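Long-range contact in nicotinate-nucleotide pyrophosphorylase (Pyrococcus furiosus, PDB 2I14), which probably catalyses the transfer of phosphoribose from its pyrophosphate onto nicotinate, an ATP-linked step of NAD biosynthesis: residues M182-I188 against I211-F217. Numbering follows the deposited sequence.
With ZN (zinc ion), chain H; PCP (1-alpha-pyrophosphoryl-2-alpha,3-alpha-dihydroxy-4-beta-cyclopentane-methanol-5-phosphate), chain I.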
loop_
_atom_site.group_PDB
_atom_site.type_symbol
_atom_site.label_atom_id
_atom_site.label_comp_id
_atom_site.label_asym_id
_atom_site.label_seq_id
_atom_site.Cartn_x
_atom_site.Cartn_y
_atom_site.Cartn_z
ATOM N N MET A 182 -14.578 -2.979 39.824
ATOM C CA MET A 182 -15.772 -2.162 40.000
ATOM C C MET A 182 -16.456 -1.819 38.698
ATOM O O MET A 182 -15.796 -1.511 37.709
ATOM C CB MET A 182 -15.428 -0.824 40.645
ATOM C CG MET A 182 -14.906 -0.858 42.050
ATOM S SD MET A 182 -14.476 0.845 42.468
ATOM C CE MET A 182 -16.036 1.686 42.069
ATOM N N PRO A 183 -17.795 -1.851 38.690
ATOM C CA PRO A 183 -18.582 -1.527 37.502
ATOM C C PRO A 183 -18.820 -0.020 37.470
ATOM O O PRO A 183 -18.599 0.672 38.463
ATOM C CB PRO A 183 -19.886 -2.290 37.727
ATOM C CG PRO A 183 -19.513 -3.364 38.664
ATOM C CD PRO A 183 -18.604 -2.654 39.617
ATOM N N HIS A 184 -19.265 0.478 36.324
ATOM C CA HIS A 184 -19.572 1.887 36.166
ATOM C C HIS A 184 -20.922 2.125 36.795
ATOM O O HIS A 184 -21.228 3.226 37.251
ATOM C CB HIS A 184 -19.644 2.247 34.688
ATOM C CG HIS A 184 -18.358 2.764 34.137
ATOM N ND1 HIS A 184 -17.940 4.063 34.333
ATOM C CD2 HIS A 184 -17.373 2.151 33.441
ATOM C CE1 HIS A 184 -16.751 4.224 33.782
ATOM N NE2 HIS A 184 -16.385 3.079 33.236
ATOM N N ALA A 185 -21.736 1.076 36.798
ATOM C CA ALA A 185 -23.075 1.146 37.355
ATOM C C ALA A 185 -22.996 1.494 38.836
ATOM O O ALA A 185 -23.732 2.362 39.317
ATOM C CB ALA A 185 -23.795 -0.184 37.157
ATOM N N LEU A 186 -22.098 0.823 39.555
ATOM C CA LEU A 186 -21.944 1.072 40.979
ATOM C C LEU A 186 -21.726 2.548 41.244
ATOM O O LEU A 186 -22.493 3.182 41.946
ATOM C CB LEU A 186 -20.775 0.270 41.544
ATOM C CG LEU A 186 -20.505 0.527 43.024
ATOM C CD1 LEU A 186 -19.877 -0.700 43.652
ATOM C CD2 LEU A 186 -19.612 1.734 43.173
ATOM N N ILE A 187 -20.681 3.104 40.668
ATOM C CA ILE A 187 -20.391 4.505 40.876
ATOM C C ILE A 187 -21.521 5.437 40.448
ATOM O O ILE A 187 -21.779 6.434 41.108
ATOM C CB ILE A 187 -19.099 4.884 40.143
ATOM C CG1 ILE A 187 -17.955 4.035 40.706
ATOM C CG2 ILE A 187 -18.819 6.384 40.282
ATOM C CD1 ILE A 187 -16.676 4.119 39.921
ATOM N N ILE A 188 -22.204 5.114 39.355
ATOM C CA ILE A 188 -23.287 5.971 38.873
ATOM C C ILE A 188 -24.561 5.915 39.712
ATOM O O ILE A 188 -25.193 6.947 39.930
ATOM C CB ILE A 188 -23.647 5.670 37.393
ATOM C CG1 ILE A 188 -22.448 5.968 36.492
ATOM C CG2 ILE A 188 -24.834 6.527 36.957
ATOM C CD1 ILE A 188 -22.743 5.820 35.012
ATOM N N ILE A 211 -9.352 -2.039 43.501
ATOM C CA ILE A 211 -8.975 -1.254 42.344
ATOM C C ILE A 211 -10.115 -0.287 42.080
ATOM O O ILE A 211 -11.259 -0.698 41.935
ATOM C CB ILE A 211 -8.768 -2.146 41.100
ATOM C CG1 ILE A 211 -7.733 -3.240 41.397
ATOM C CG2 ILE A 211 -8.308 -1.286 39.920
ATOM C CD1 ILE A 211 -8.284 -4.459 42.101
ATOM N N ALA A 212 -9.796 1.000 42.029
ATOM C CA ALA A 212 -10.802 2.026 41.805
ATOM C C ALA A 212 -11.100 2.283 40.326
ATOM O O ALA A 212 -10.195 2.454 39.506
ATOM C CB ALA A 212 -10.368 3.318 42.480
ATOM N N LEU A 213 -12.384 2.313 39.993
ATOM C CA LEU A 213 -12.798 2.565 38.630
ATOM C C LEU A 213 -12.809 4.085 38.469
ATOM O O LEU A 213 -13.792 4.760 38.791
ATOM C CB LEU A 213 -14.184 1.959 38.396
ATOM C CG LEU A 213 -14.539 1.555 36.962
ATOM C CD1 LEU A 213 -14.997 2.758 36.160
ATOM C CD2 LEU A 213 -13.328 0.906 36.319
ATOM N N VAL A 214 -11.688 4.608 37.980
ATOM C CA VAL A 214 -11.486 6.038 37.775
ATOM C C VAL A 214 -12.408 6.736 36.779
ATOM O O VAL A 214 -13.444 7.272 37.160
ATOM C CB VAL A 214 -10.053 6.297 37.356
ATOM C CG1 VAL A 214 -9.850 7.777 37.095
ATOM C CG2 VAL A 214 -9.121 5.793 38.442
ATOM N N ASP A 215 -12.011 6.747 35.510
ATOM C CA ASP A 215 -12.784 7.378 34.437
ATOM C C ASP A 215 -14.294 7.128 34.500
ATOM O O ASP A 215 -14.737 6.016 34.245
ATOM C CB ASP A 215 -12.270 6.879 33.081
ATOM C CG ASP A 215 -13.129 7.348 31.913
ATOM O OD1 ASP A 215 -14.357 7.093 31.926
ATOM O OD2 ASP A 215 -12.574 7.970 30.974
ATOM N N THR A 216 -15.078 8.156 34.816
ATOM C CA THR A 216 -16.536 8.013 34.868
ATOM C C THR A 216 -17.213 9.312 34.422
ATOM O O THR A 216 -18.019 9.321 33.484
ATOM C CB THR A 216 -17.056 7.657 36.292
ATOM O OG1 THR A 216 -16.398 6.477 36.775
ATOM C CG2 THR A 216 -18.566 7.402 36.254
ATOM N N PHE A 217 -16.886 10.407 35.103
ATOM C CA PHE A 217 -17.447 11.719 34.788
ATOM C C PHE A 217 -16.294 12.690 34.554
ATOM O O PHE A 217 -16.282 13.460 33.593
ATOM C CB PHE A 217 -18.302 12.241 35.950
ATOM C CG PHE A 217 -19.427 11.328 36.348
ATOM C CD1 PHE A 217 -20.428 10.995 35.445
ATOM C CD2 PHE A 217 -19.492 10.817 37.640
ATOM C CE1 PHE A 217 -21.481 10.163 35.821
ATOM C CE2 PHE A 217 -20.537 9.987 38.030
ATOM C CZ PHE A 217 -21.536 9.659 37.117
HETATM ZN ZN ZN H . -14.540 4.048 31.939
HETATM C C1 PCP I . -15.502 -3.912 29.586
HETATM C C2 PCP I . -15.865 -5.392 29.839
HETATM C C3 PCP I . -14.602 -5.989 30.508
HETATM C C4 PCP I . -13.418 -5.249 29.848
HETATM C C5 PCP I . -14.006 -3.903 29.598
HETATM C CP PCP I . -12.846 -5.922 28.560
HETATM O O1 PCP I . -15.917 -3.027 30.757
HETATM O O2 PCP I . -16.999 -5.507 30.703
HETATM O O3 PCP I . -14.550 -5.757 31.927
HETATM O OP PCP I . -13.796 -6.073 27.447
HETATM P P PCP I . -13.381 -5.886 25.878
HETATM O O1P PCP I . -14.001 -7.005 25.135
HETATM O O2P PCP I . -11.885 -5.925 25.825
HETATM O O3P PCP I . -13.951 -4.572 25.462
HETATM P PA PCP I . -15.725 -1.448 30.823
HETATM O O1A PCP I . -16.375 -0.876 29.575
HETATM O O2A PCP I . -14.230 -1.208 30.845
HETATM O O3A PCP I . -16.451 -1.065 32.153
HETATM P PB PCP I . -17.705 -1.532 32.935
HETATM O O1B PCP I . -18.018 -0.630 34.081
HETATM O O2B PCP I . -17.526 -2.851 33.507
HETATM O O3B PCP I . -18.904 -1.585 32.048
#
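Leu213 CG, anti to its own N (chi1 -153°), and the bend of Met182 at chi3 (53°) bring the leucine and the thioether together where strand 211-213 meets the start of helix 184-190 in the barrel-like C-terminal domain of the quinolinate phosphoribosyltransferase family. The pairing illustrates how an apolar core can back a metal site. Met182 folds its thioether over the strand, where SD accepts a weak, fairly straight hydrogen bond from Leu213 N at 3.6 Å, while its CB packs on Leu213 CB. Without the thioether, as with an alanine here, the Leu213 amide would probably lose its sulfur acceptor and a gap would open beside the strand. From the helix, Ile187 CD1 reaches Leu213 CB at 3.6 Å, and Ile188 CG1 meets Phe217 CZ.

The same leucine serves the ligand pocket: Leu213 CD1 covers one face of the His184 imidazole in a CH-pi contact, 3.4 Å from the ring centroid. His184 shares the zinc with Asp241, and its backbone N gives PCP O1B a weak hydrogen bond. Asp215, a known zinc ligand not bonded to it here, salt-bridges Arg321 of a second subunit through OD2. Zinc sits 2.5 Å from His184 NE2.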